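Local structure of GCN5-related N-acetyltransferase (Anabaena variabilis, 2OZG) at residues A[232-237]-A[261-266]; A[259-262]-A[268-271]; A[164-169]-A[210-215]; A[283-288]-A[357-362]; A[39-44]-A[192-197]. The protein binds coenzyme A and probably transfers acetyl groups from acetyl-CoA to amines, perhaps those of aminoglycosides, as a GCN5-related N-acetyltransferase. All coordinates share one frame; numbering follows the deposited sequence.

Contact 1: A[232-237]-A[261-266]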
# COMPACT_ATOMS: atom_id res chain seq x y z
N ARG A 232 21.73 3.18 16.10
CA ARG A 232 22.50 4.22 15.38
C ARG A 232 23.99 4.01 15.42
O ARG A 232 24.68 4.53 14.56
CB ARG A 232 22.16 5.62 15.84
CG ARG A 232 22.19 5.80 17.32
CD ARG A 232 21.82 7.24 17.77
NE ARG A 232 20.46 7.65 17.42
CZ ARG A 232 19.99 8.88 17.63
NH1 ARG A 232 20.76 9.82 18.18
NH2 ARG A 232 18.78 9.20 17.30
N ASP A 233 24.50 3.26 16.39
CA ASP A 233 25.93 2.97 16.42
C ASP A 233 26.08 1.71 17.24
O ASP A 233 25.30 1.44 18.12
CB ASP A 233 26.69 4.15 17.06
CG ASP A 233 28.19 4.06 16.88
OD1 ASP A 233 28.65 3.35 15.94
OD2 ASP A 233 28.90 4.76 17.67
N TRP A 234 27.06 0.89 16.88
CA TRP A 234 27.33 -0.31 17.62
C TRP A 234 28.80 -0.64 17.41
O TRP A 234 29.38 -0.25 16.39
CB TRP A 234 26.43 -1.48 17.17
CG TRP A 234 26.55 -1.77 15.64
CD1 TRP A 234 25.78 -1.23 14.68
CD2 TRP A 234 27.49 -2.61 14.96
NE1 TRP A 234 26.16 -1.68 13.47
CE2 TRP A 234 27.24 -2.51 13.62
CE3 TRP A 234 28.56 -3.39 15.38
CZ2 TRP A 234 27.98 -3.19 12.67
CZ3 TRP A 234 29.30 -4.04 14.47
CH2 TRP A 234 29.03 -3.93 13.11
N VAL A 235 29.35 -1.39 18.38
CA VAL A 235 30.67 -1.94 18.30
C VAL A 235 30.66 -3.39 18.84
O VAL A 235 30.04 -3.68 19.86
CB VAL A 235 31.73 -1.07 19.04
CG1 VAL A 235 33.01 -1.86 19.33
CG2 VAL A 235 32.04 0.19 18.24
N THR A 236 31.31 -4.30 18.09
CA THR A 236 31.48 -5.72 18.51
C THR A 236 32.92 -6.10 18.18
O THR A 236 33.31 -6.20 16.99
CB THR A 236 30.45 -6.69 17.86
OG1 THR A 236 30.55 -6.61 16.45
CG2 THR A 236 29.04 -6.28 18.24
N LEU A 237 33.74 -6.26 19.22
CA LEU A 237 35.16 -6.55 19.01
C LEU A 237 35.49 -8.03 18.97
O LEU A 237 36.56 -8.41 18.49
CB LEU A 237 36.05 -5.86 20.03
CG LEU A 237 35.96 -4.34 20.09
CD1 LEU A 237 36.88 -3.81 21.18
CD2 LEU A 237 36.30 -3.72 18.75
N TRP A 261 19.84 -1.56 11.72
CA TRP A 261 21.21 -1.18 12.06
C TRP A 261 21.97 -0.85 10.78
O TRP A 261 21.63 -1.34 9.67
CB TRP A 261 21.93 -2.29 12.84
CG TRP A 261 22.36 -3.48 12.06
CD1 TRP A 261 23.64 -3.78 11.74
CD2 TRP A 261 21.55 -4.57 11.53
NE1 TRP A 261 23.68 -4.96 11.04
CE2 TRP A 261 22.42 -5.44 10.86
CE3 TRP A 261 20.18 -4.87 11.51
CZ2 TRP A 261 21.98 -6.64 10.25
CZ3 TRP A 261 19.75 -6.00 10.88
CH2 TRP A 261 20.63 -6.87 10.27
N LYS A 262 23.08 -0.15 10.95
CA LYS A 262 23.95 0.19 9.80
C LYS A 262 25.18 -0.72 9.82
O LYS A 262 25.75 -0.98 10.85
CB LYS A 262 24.36 1.66 9.83
CG LYS A 262 23.12 2.54 9.66
CD LYS A 262 23.47 4.04 9.63
CE LYS A 262 24.21 4.42 8.37
NZ LYS A 262 24.45 5.89 8.46
N SER A 263 25.50 -1.25 8.66
CA SER A 263 26.59 -2.09 8.49
C SER A 263 27.15 -1.92 7.05
O SER A 263 26.93 -0.92 6.33
CB SER A 263 26.14 -3.52 8.75
OG SER A 263 27.24 -4.34 8.92
N SER A 264 27.97 -2.88 6.71
CA SER A 264 28.50 -3.02 5.41
C SER A 264 27.44 -3.62 4.50
O SER A 264 26.48 -4.28 4.97
CB SER A 264 29.58 -4.08 5.48
OG SER A 264 30.01 -4.26 4.15
N VAL A 265 27.64 -3.49 3.21
CA VAL A 265 26.69 -4.09 2.27
C VAL A 265 26.80 -5.61 2.36
O VAL A 265 25.80 -6.30 2.26
CB VAL A 265 26.91 -3.52 0.87
CG1 VAL A 265 25.90 -4.07 -0.08
CG2 VAL A 265 26.73 -1.97 0.92
N ILE A 266 28.00 -6.14 2.58
CA ILE A 266 28.18 -7.54 2.85
C ILE A 266 28.31 -7.68 4.37
O ILE A 266 29.38 -7.91 4.90
CB ILE A 266 29.42 -8.13 2.14
CG1 ILE A 266 29.40 -7.78 0.68
CG2 ILE A 266 29.39 -9.68 2.28
CD1 ILE A 266 28.40 -8.55 -0.05

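Contact 2: A[259-262]-A[268-271]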
# COMPACT_ATOMS: atom_id res chain seq x y z
N VAL A 259 13.94 -4.31 13.82
CA VAL A 259 15.17 -3.68 14.23
C VAL A 259 15.96 -3.29 12.98
O VAL A 259 16.01 -4.06 11.98
CB VAL A 259 16.09 -4.60 15.05
CG1 VAL A 259 17.42 -3.90 15.36
CG2 VAL A 259 15.43 -5.05 16.35
N THR A 260 16.54 -2.08 13.02
CA THR A 260 17.46 -1.65 11.97
C THR A 260 18.83 -1.32 12.54
O THR A 260 18.98 -0.93 13.70
CB THR A 260 16.97 -0.36 11.24
OG1 THR A 260 17.01 0.75 12.16
CG2 THR A 260 15.59 -0.51 10.72
N TRP A 261 19.84 -1.56 11.72
CA TRP A 261 21.21 -1.18 12.06
C TRP A 261 21.97 -0.85 10.78
O TRP A 261 21.63 -1.34 9.67
CB TRP A 261 21.93 -2.29 12.84
CG TRP A 261 22.36 -3.48 12.06
CD1 TRP A 261 23.64 -3.78 11.74
CD2 TRP A 261 21.55 -4.57 11.53
NE1 TRP A 261 23.68 -4.96 11.04
CE2 TRP A 261 22.42 -5.44 10.86
CE3 TRP A 261 20.18 -4.87 11.51
CZ2 TRP A 261 21.98 -6.64 10.25
CZ3 TRP A 261 19.75 -6.00 10.88
CH2 TRP A 261 20.63 -6.87 10.27
N LYS A 262 23.08 -0.15 10.95
CA LYS A 262 23.95 0.19 9.80
C LYS A 262 25.18 -0.72 9.82
O LYS A 262 25.75 -0.98 10.85
CB LYS A 262 24.36 1.66 9.83
CG LYS A 262 23.12 2.54 9.66
CD LYS A 262 23.47 4.04 9.63
CE LYS A 262 24.21 4.42 8.37
NZ LYS A 262 24.45 5.89 8.46
N ALA A 268 28.52 -8.96 8.01
CA ALA A 268 28.96 -10.18 8.67
C ALA A 268 28.10 -10.61 9.87
O ALA A 268 28.08 -11.80 10.23
CB ALA A 268 30.42 -10.00 9.10
N LEU A 269 27.42 -9.66 10.52
CA LEU A 269 26.60 -9.97 11.68
C LEU A 269 25.48 -10.96 11.32
O LEU A 269 25.16 -11.84 12.10
CB LEU A 269 25.98 -8.70 12.28
CG LEU A 269 26.87 -7.59 12.86
CD1 LEU A 269 25.98 -6.57 13.51
CD2 LEU A 269 27.89 -8.04 13.82
N THR A 270 24.96 -10.85 10.11
CA THR A 270 23.88 -11.74 9.64
C THR A 270 24.39 -13.18 9.43
O THR A 270 23.60 -14.11 9.27
CB THR A 270 23.23 -11.20 8.37
OG1 THR A 270 24.23 -10.83 7.42
CG2 THR A 270 22.37 -9.96 8.68
N LEU A 271 25.70 -13.37 9.47
CA LEU A 271 26.25 -14.72 9.31
C LEU A 271 25.79 -15.60 10.48
O LEU A 271 25.55 -16.79 10.33
CB LEU A 271 27.79 -14.68 9.21
CG LEU A 271 28.50 -16.05 9.15
CD1 LEU A 271 28.05 -16.83 7.95
CD2 LEU A 271 29.97 -15.86 9.14

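Contact 3: A[164-169]-A[210-215]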
# COMPACT_ATOMS: atom_id res chain seq x y z
N ASN A 164 31.49 9.98 27.45
CA ASN A 164 31.96 8.79 28.13
C ASN A 164 33.10 8.21 27.32
O ASN A 164 32.88 7.76 26.19
CB ASN A 164 30.83 7.78 28.29
CG ASN A 164 31.23 6.58 29.12
OD1 ASN A 164 32.41 6.32 29.34
ND2 ASN A 164 30.24 5.85 29.61
N PRO A 165 34.31 8.17 27.91
CA PRO A 165 35.44 7.76 27.09
C PRO A 165 35.41 6.30 26.71
O PRO A 165 36.12 5.90 25.81
CB PRO A 165 36.66 8.06 27.98
CG PRO A 165 36.14 8.84 29.12
CD PRO A 165 34.73 8.43 29.29
N ILE A 166 34.62 5.49 27.40
CA ILE A 166 34.62 4.10 27.09
C ILE A 166 34.20 3.91 25.63
O ILE A 166 34.78 3.13 24.93
CB ILE A 166 33.72 3.28 28.01
CG1 ILE A 166 34.15 3.40 29.46
CG2 ILE A 166 33.79 1.82 27.62
CD1 ILE A 166 35.63 3.06 29.71
N PHE A 167 33.19 4.68 25.21
CA PHE A 167 32.67 4.63 23.85
C PHE A 167 33.71 5.03 22.84
O PHE A 167 33.86 4.35 21.82
CB PHE A 167 31.42 5.51 23.69
CG PHE A 167 30.20 4.92 24.34
CD1 PHE A 167 29.38 4.04 23.65
CD2 PHE A 167 29.89 5.20 25.67
CE1 PHE A 167 28.27 3.50 24.23
CE2 PHE A 167 28.77 4.64 26.26
CZ PHE A 167 27.98 3.79 25.56
N HIS A 168 34.40 6.14 23.08
CA HIS A 168 35.48 6.55 22.15
C HIS A 168 36.51 5.46 22.02
O HIS A 168 36.95 5.21 20.95
CB HIS A 168 36.22 7.85 22.60
CG HIS A 168 37.50 8.12 21.82
ND1 HIS A 168 37.53 8.58 20.52
CD2 HIS A 168 38.81 7.94 22.17
CE1 HIS A 168 38.78 8.69 20.10
NE2 HIS A 168 39.58 8.29 21.07
N GLU A 169 36.85 4.81 23.12
CA GLU A 169 37.92 3.83 23.11
C GLU A 169 37.57 2.51 22.40
O GLU A 169 38.43 1.90 21.78
CB GLU A 169 38.41 3.61 24.53
CG GLU A 169 38.98 4.91 25.13
CD GLU A 169 39.22 4.81 26.62
OE1 GLU A 169 38.94 3.73 27.19
OE2 GLU A 169 39.71 5.79 27.21
N ASP A 210 34.12 -3.74 33.59
CA ASP A 210 35.50 -3.25 33.39
C ASP A 210 36.27 -4.00 32.30
O ASP A 210 37.49 -3.86 32.20
CB ASP A 210 36.31 -3.32 34.71
CG ASP A 210 35.58 -2.72 35.92
OD1 ASP A 210 34.87 -1.69 35.77
OD2 ASP A 210 35.74 -3.30 37.03
N LYS A 211 35.57 -4.80 31.49
CA LYS A 211 36.19 -5.51 30.36
C LYS A 211 35.24 -5.37 29.17
O LYS A 211 34.78 -6.35 28.60
CB LYS A 211 36.45 -6.97 30.72
N PRO A 212 34.95 -4.12 28.79
CA PRO A 212 34.01 -3.93 27.70
C PRO A 212 34.50 -4.48 26.39
O PRO A 212 35.67 -4.29 26.06
CB PRO A 212 33.86 -2.40 27.63
CG PRO A 212 34.89 -1.83 28.44
CD PRO A 212 35.47 -2.85 29.32
N GLN A 213 33.60 -5.13 25.65
CA GLN A 213 33.91 -5.71 24.37
C GLN A 213 33.08 -5.14 23.22
O GLN A 213 33.27 -5.50 22.08
CB GLN A 213 33.77 -7.21 24.46
CG GLN A 213 34.77 -7.83 25.45
CD GLN A 213 34.85 -9.33 25.35
OE1 GLN A 213 35.01 -9.88 24.26
NE2 GLN A 213 34.74 -10.00 26.51
N GLY A 214 32.18 -4.23 23.52
CA GLY A 214 31.38 -3.63 22.50
C GLY A 214 30.31 -2.78 23.13
O GLY A 214 30.26 -2.65 24.35
N TYR A 215 29.45 -2.22 22.27
CA TYR A 215 28.39 -1.38 22.77
C TYR A 215 27.25 -1.26 21.74
O TYR A 215 27.39 -1.69 20.56
CB TYR A 215 28.97 -0.01 23.22
CG TYR A 215 29.46 0.91 22.09
CD1 TYR A 215 28.57 1.56 21.27
CD2 TYR A 215 30.81 1.21 21.93
CE1 TYR A 215 29.02 2.41 20.21
CE2 TYR A 215 31.25 2.08 20.95
CZ TYR A 215 30.36 2.68 20.09
OH TYR A 215 30.84 3.57 19.14

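Contact 4: A[283-288]-A[357-362]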
# COMPACT_ATOMS: atom_id res chain seq x y z
N GLN A 283 20.63 1.89 0.96
CA GLN A 283 22.07 2.00 0.88
C GLN A 283 22.45 3.28 0.17
O GLN A 283 21.64 3.91 -0.54
CB GLN A 283 22.65 0.83 0.12
CG GLN A 283 22.23 0.84 -1.32
CD GLN A 283 22.87 -0.26 -2.08
OE1 GLN A 283 24.10 -0.26 -2.27
NE2 GLN A 283 22.06 -1.20 -2.56
N ASP A 284 23.68 3.71 0.41
CA ASP A 284 24.22 4.91 -0.18
C ASP A 284 25.70 4.73 -0.41
O ASP A 284 26.38 4.00 0.32
CB ASP A 284 24.03 6.08 0.79
CG ASP A 284 22.60 6.54 0.89
OD1 ASP A 284 22.19 7.36 0.05
OD2 ASP A 284 21.89 6.10 1.82
N ARG A 285 26.21 5.32 -1.49
CA ARG A 285 27.63 5.42 -1.65
C ARG A 285 28.06 6.83 -1.37
O ARG A 285 27.57 7.76 -1.94
CB ARG A 285 28.10 4.97 -3.01
CG ARG A 285 27.87 3.50 -3.24
CD ARG A 285 28.22 3.08 -4.66
NE ARG A 285 27.89 1.69 -4.83
CZ ARG A 285 27.82 1.06 -5.99
NH1 ARG A 285 28.11 1.70 -7.12
NH2 ARG A 285 27.42 -0.21 -6.02
N TRP A 286 29.01 6.96 -0.46
CA TRP A 286 29.67 8.19 -0.24
C TRP A 286 30.82 8.36 -1.22
O TRP A 286 31.32 7.38 -1.82
CB TRP A 286 30.11 8.36 1.21
CG TRP A 286 30.60 7.16 1.90
CD1 TRP A 286 29.85 6.27 2.64
CD2 TRP A 286 31.95 6.72 2.01
NE1 TRP A 286 30.67 5.29 3.16
CE2 TRP A 286 31.96 5.59 2.86
CE3 TRP A 286 33.17 7.18 1.48
CZ2 TRP A 286 33.14 4.91 3.18
CZ3 TRP A 286 34.32 6.53 1.83
CH2 TRP A 286 34.30 5.39 2.67
N MSE A 287 31.27 9.60 -1.34
CA MSE A 287 32.28 9.92 -2.29
C MSE A 287 33.49 10.44 -1.64
O MSE A 287 33.44 11.03 -0.56
CB MSE A 287 31.72 10.97 -3.21
CG MSE A 287 30.60 10.50 -4.12
SE MSE A 287 30.06 11.90 -5.42
CE MSE A 287 29.99 10.81 -7.08
N LEU A 288 34.60 10.30 -2.35
CA LEU A 288 35.92 10.75 -1.86
C LEU A 288 36.66 11.56 -2.93
O LEU A 288 36.58 11.25 -4.11
CB LEU A 288 36.77 9.51 -1.49
CG LEU A 288 38.15 9.79 -0.83
CD1 LEU A 288 38.47 8.94 0.38
CD2 LEU A 288 39.28 9.72 -1.89
N THR A 357 40.24 3.45 -2.23
CA THR A 357 39.38 2.89 -1.16
C THR A 357 39.04 1.41 -1.24
O THR A 357 38.45 0.86 -0.30
CB THR A 357 38.02 3.63 -1.17
OG1 THR A 357 37.35 3.37 -2.40
CG2 THR A 357 38.25 5.09 -0.97
N SER A 358 39.42 0.77 -2.34
CA SER A 358 39.08 -0.63 -2.59
C SER A 358 37.61 -0.88 -2.80
O SER A 358 37.15 -1.99 -2.65
CB SER A 358 39.55 -1.57 -1.45
OG SER A 358 40.78 -1.13 -0.98
N LEU A 359 36.84 0.14 -3.18
CA LEU A 359 35.44 -0.11 -3.49
C LEU A 359 35.33 -1.04 -4.69
O LEU A 359 34.50 -1.98 -4.71
CB LEU A 359 34.72 1.23 -3.81
CG LEU A 359 33.24 1.09 -4.12
CD1 LEU A 359 32.47 0.46 -2.98
CD2 LEU A 359 32.63 2.43 -4.50
N PHE A 360 36.08 -0.71 -5.74
CA PHE A 360 36.18 -1.51 -6.96
C PHE A 360 37.61 -1.87 -7.20
O PHE A 360 38.53 -1.09 -6.87
CB PHE A 360 35.60 -0.72 -8.15
CG PHE A 360 34.13 -0.46 -7.99
CD1 PHE A 360 33.26 -1.52 -7.94
CD2 PHE A 360 33.64 0.82 -7.88
CE1 PHE A 360 31.87 -1.30 -7.78
CE2 PHE A 360 32.28 1.04 -7.73
CZ PHE A 360 31.41 -0.01 -7.66
N THR A 361 37.81 -3.07 -7.76
CA THR A 361 39.13 -3.58 -8.06
C THR A 361 39.63 -2.95 -9.32
O THR A 361 38.85 -2.39 -10.09
CB THR A 361 39.14 -5.10 -8.31
OG1 THR A 361 38.30 -5.41 -9.46
CG2 THR A 361 38.70 -5.88 -7.08
N PRO A 362 40.96 -2.98 -9.52
CA PRO A 362 41.46 -2.47 -10.77
C PRO A 362 40.78 -3.02 -11.99
O PRO A 362 40.48 -2.25 -12.91
CB PRO A 362 42.99 -2.82 -10.70
CG PRO A 362 43.31 -2.69 -9.29
CD PRO A 362 42.05 -3.24 -8.55

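Contact 5: A[39-44]-A[192-197]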
# COMPACT_ATOMS: atom_id res chain seq x y z
N GLU A 39 19.72 25.84 14.29
CA GLU A 39 20.57 26.40 15.36
C GLU A 39 21.33 25.31 16.11
O GLU A 39 22.53 25.40 16.35
CB GLU A 39 19.73 27.16 16.43
CG GLU A 39 18.93 28.37 15.97
N ILE A 40 20.61 24.28 16.50
CA ILE A 40 21.20 23.14 17.21
C ILE A 40 22.28 22.51 16.37
O ILE A 40 23.34 22.14 16.86
CB ILE A 40 20.11 22.06 17.48
CG1 ILE A 40 19.05 22.62 18.42
CG2 ILE A 40 20.74 20.80 18.08
CD1 ILE A 40 17.74 21.89 18.34
N TYR A 41 22.00 22.36 15.08
CA TYR A 41 22.92 21.74 14.13
C TYR A 41 24.18 22.56 13.97
O TYR A 41 25.30 22.03 14.12
CB TYR A 41 22.22 21.60 12.78
CG TYR A 41 23.10 20.95 11.71
CD1 TYR A 41 23.46 19.61 11.78
CD2 TYR A 41 23.55 21.69 10.62
CE1 TYR A 41 24.28 19.03 10.82
CE2 TYR A 41 24.37 21.12 9.65
CZ TYR A 41 24.74 19.79 9.75
OH TYR A 41 25.53 19.24 8.73
N VAL A 42 24.00 23.85 13.67
CA VAL A 42 25.13 24.79 13.49
C VAL A 42 25.98 24.84 14.75
O VAL A 42 27.22 24.83 14.67
CB VAL A 42 24.63 26.21 13.08
CG1 VAL A 42 25.74 27.24 13.12
CG2 VAL A 42 24.06 26.17 11.69
N LYS A 43 25.31 24.87 15.90
CA LYS A 43 25.95 24.89 17.22
C LYS A 43 26.74 23.59 17.49
O LYS A 43 27.84 23.63 18.06
CB LYS A 43 24.90 25.11 18.31
CG LYS A 43 25.43 25.13 19.75
N GLY A 44 26.19 22.45 17.10
CA GLY A 44 26.86 21.19 17.32
C GLY A 44 28.16 21.09 16.53
O GLY A 44 29.14 20.48 16.99
N LEU A 192 25.00 11.73 17.30
CA LEU A 192 24.60 10.45 17.90
C LEU A 192 23.95 10.58 19.25
O LEU A 192 23.11 9.80 19.62
CB LEU A 192 25.82 9.55 18.08
CG LEU A 192 26.38 8.90 16.81
CD1 LEU A 192 27.73 8.30 17.09
CD2 LEU A 192 25.43 7.87 16.26
N ASN A 193 24.39 11.56 20.00
CA ASN A 193 23.83 11.81 21.32
C ASN A 193 22.54 12.69 21.23
O ASN A 193 21.89 12.97 22.24
CB ASN A 193 24.92 12.46 22.15
CG ASN A 193 24.62 12.48 23.60
OD1 ASN A 193 24.39 11.45 24.22
ND2 ASN A 193 24.61 13.67 24.16
N ARG A 194 22.15 13.09 20.03
CA ARG A 194 21.03 13.99 19.88
C ARG A 194 19.76 13.27 19.51
O ARG A 194 19.73 12.45 18.58
CB ARG A 194 21.37 14.98 18.77
CG ARG A 194 20.35 16.08 18.47
CD ARG A 194 20.89 16.87 17.25
NE ARG A 194 22.14 17.59 17.56
CZ ARG A 194 23.11 17.88 16.68
NH1 ARG A 194 23.04 17.47 15.41
NH2 ARG A 194 24.18 18.55 17.09
N THR A 195 18.70 13.58 20.25
CA THR A 195 17.40 13.02 19.96
C THR A 195 16.30 14.07 20.10
O THR A 195 16.48 15.13 20.70
CB THR A 195 17.03 11.91 20.98
OG1 THR A 195 17.11 12.45 22.30
CG2 THR A 195 17.98 10.72 20.88
N LEU A 196 15.16 13.73 19.54
CA LEU A 196 13.93 14.48 19.72
C LEU A 196 13.52 14.43 21.21
O LEU A 196 13.78 13.42 21.91
CB LEU A 196 12.85 13.79 18.85
CG LEU A 196 13.20 13.72 17.35
CD1 LEU A 196 12.22 12.91 16.50
CD2 LEU A 196 13.32 15.14 16.82
N ASP A 197 12.85 15.50 21.68
CA ASP A 197 12.25 15.56 23.06
C ASP A 197 11.33 14.36 23.27
O ASP A 197 11.21 13.83 24.37
CB ASP A 197 11.45 16.84 23.29
CG ASP A 197 12.33 18.07 23.44
OD1 ASP A 197 13.31 18.21 22.67
OD2 ASP A 197 12.01 18.92 24.30
O HOH W 1 25.69 19.41 14.71

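Contact 1: A[232-237]-A[261-266]
The indole of Trp234 reaches from strand 227-236 toward the backbone and side chains of residues 261-263 of strand 258-263. At its root, CB packs against the backbone carbonyl of Tyr215. The first torsion (chi1 56°) sets CG between the backbone N and the carbonyl carbon, and this carries the ring across to the 261-263 segment. Along the pyrrole edge, Trp234 CD1 passes 3.8 Å from Lys262 O, and Trp234 NE1 then donates a hydrogen bond of 2.7 Å to that same oxygen. The N-H...O angle is 153°; the oxygen lies in the indole plane, and the donor comes in nearly along the C=O axis. Trp234 NE1 also sits 3.7 Å from Trp261 CD1, where the edge of Trp261 is directed at the face of Trp234 in an offset edge-to-face pair with planes at 66°. The bond to Lys262 O satisfies the buried indole N-H and restrains the ring's rotation. Farther out, CZ2 of Trp234 lies 4.0 Å from Ser263 OG, a hydroxyl hydrogen-bonded to Asp267. The two strands belong to the beta-alpha-beta unit completed by helix 239-250; Gln174 of helix 165-177 and Ile393 also touch Trp234, and strand 132-143 flanks Trp261.

Contact 2: A[259-262]-A[268-271]
Leu269 and Thr270 each bring a methyl group to the indole of Trp261, but they meet different parts of it. Leu269 runs past the tryptophan in the opposite direction and sets CD1 beside the pyrrole half, 3.7 Å from Trp261 NE1 and 4.0 Å from Trp261 CD1. Thr270 comes at a slant, and its CG2 meets the edge of the six-membered ring close to the ring plane, 3.7 Å from Trp261 CZ2 and 3.9 Å from Trp261 CH2. In Thr270 the methyl stands anti to the carbonyl carbon while OG1 takes the place between the backbone N and that carbon (chi1 48°), an orientation that gives the apolar branch to the ring. The short 3-10 segment 269-271, with Leu271 N bonded to Ala268 O at 3.0 Å, places these consecutive side chains along the same indole. Asp267 organises the turn: it accepts from Thr270 N and, weakly, from Leu269 N and Trp261 NE1. Trp246 of helix 239-250 meets Trp261 edge-to-face and donates its own indole N-H to Leu269 O, while Leu269 also packs on Val242 and Phe245 of that helix. The contact therefore fastens the loop that follows strand 258-263 back onto the strand it has just left, within the second acetyltransferase-like region. Between the two segments the attraction is van der Waals packing of methyls on an aromatic ring; much of the polar fixing comes from the connecting turn and from helix 239-250, and the indole nitrogen, although beside a methyl, has its weak bond to the Asp267 carboxylate.

Contact 3: A[164-169]-A[210-215]
Phe167 and Tyr215 form a T-shaped (edge-to-face) aromatic pair where the first turn of helix 165-177 lies against strand 211-222 of the second acetyltransferase-like region. The edge of Phe167 is turned to the face of Tyr215, with centroids 4.7 Å apart and planes at 63°. Phe167 CD1 stands over the middle of the tyrosine ring, 3.5 Å from Tyr215 CG, and Phe167 CE1 lies 3.7 Å from Tyr215 CB. Tyr215 swings its CG into the site between the backbone N and the carbonyl carbon (chi1 70°), which presents a ring face to the helix. Beyond the pair, the Tyr215 hydroxyl is hydrogen-bonded to Asp233 on the next strand, and Leu205 of strand 202-206 packs on both rings. Were Tyr215 an alanine, the edge of Phe167 would probably be left without the aromatic face it rests on, and Asp233 would probably lose the hydroxyl it is hydrogen-bonded to. Asn164, just before the helix, is its N-cap; Asn164 OD1 accepts from Ile166 N at 3.1 Å, and the bond is straight at the hydrogen, 164°, but the donor lies above the carbonyl plane. One residue before Phe167, Ile166 crosses Pro212 at about a right angle, its CG2 branch touching Pro212 CG at 3.9 Å.

Contact 4: A[283-288]-A[357-362]
Arg285 and Phe360 meet with the edge of the ring directed at the flat of the guanidinium group: Phe360 CZ lies over one face of it, 3.8 Å from Arg285 NH1, and the two planes stand 78° apart. The arginine chain is extended from CG to NE, which lets it span the distance from strand 279-290 to the loop. On its way it passes Leu359, whose CD2 is 4.5 Å from Arg285 CD. At the other end of the contact, Leu288 CD1 and Thr357 CG2 touch at 4.1 Å, as their side chains slide past each other. The guanidinium nitrogens have partners of their own: Arg285 NH1 is hydrogen-bonded to Gln133, while Arg285 NH2 donates to the backbone oxygen of Asp267 of a second subunit, where Leu271 packs on the arginine as well. The loop residues are set in place by their own turn. Helix 349-357 ends in a Schellman motif at Ser358, which has a positive phi of 67°, and Leu359 N reaches back in a weak bond to Thr357 OG1, a hydroxyl also hydrogen-bonded to Ala134 O. Leu359 CG in turn sits over one face of the Phe360 ring, toward its rim, 3.7 Å above the plane. The contact thus joins an acetyltransferase strand to the sterol carrier protein-like domain at a subunit interface. Chemically it is no cation-pi stack, since the ring offers its C-H edge and not its face; the buried positive group is met by neutral oxygen acceptors, which would probably stabilise its charge without a carboxylate among the partners named.

Contact 5: A[39-44]-A[192-197]
Arg194 stretches from the loop after helix 186-192 to lie across the side of helix 37-45, touching Ile40, Tyr41 and Gly44. With CG anti to the backbone N (chi1 -177°) the chain starts out straight toward the helix, then bends at its third torsion (chi3 -66°) and turns the guanidinium group along the helix surface. Ile40 runs past it the opposite way and offers its CG2 branch, 3.5 Å from Arg194 NE and 4.0 Å from Arg194 CD. At the far end, Gly44 CA meets the edge of the guanidinium group, 3.8 Å from Arg194 NH2. This places the arginine between the two acetyltransferase-like regions of the chain, since helix 37-45 belongs to the first and the 192-197 loop to the second. A bound water joins them further, accepting from Arg194 NH2 at 2.9 Å in the guanidinium plane and donating to Tyr41 O at 2.7 Å. A leucine in place of Arg194 would probably leave that water without its guanidinium donor and break the water-mediated link to Tyr41 O. The ring of Tyr41 presents its edge to the arginine, with Tyr41 CD1 4.2 Å from Arg194 NH1. The Tyr41 ring packs on Ala83 and Ala84 of strand 75-87, and the Tyr41 side chain is about 7 Å from the bound coenzyme A.

Contacts 1 and 2 share Trp261 and lie about 6 Å apart between centres, with Leu269 CD1 packing 4.0 Å from Trp234 CZ2. Contact 3 joins contact 1 through adjacent strands: Val235 O and Tyr215 N probably form a backbone hydrogen bond of 2.9 Å. Contact 5, about 22 Å from contact 1 between centres, is tied to it by Arg232 NH1, which reaches the backbone oxygens of Leu192 and Arg194. Contact 4 meets contact 2 across the subunit interface, where Thr270 of the second subunit bonds weakly to Arg285. The Tyr41 side chain of contact 5 is about 7 Å from the bound coenzyme A, whereas that of Arg285 in contact 4 is about 13 Å from a coenzyme A.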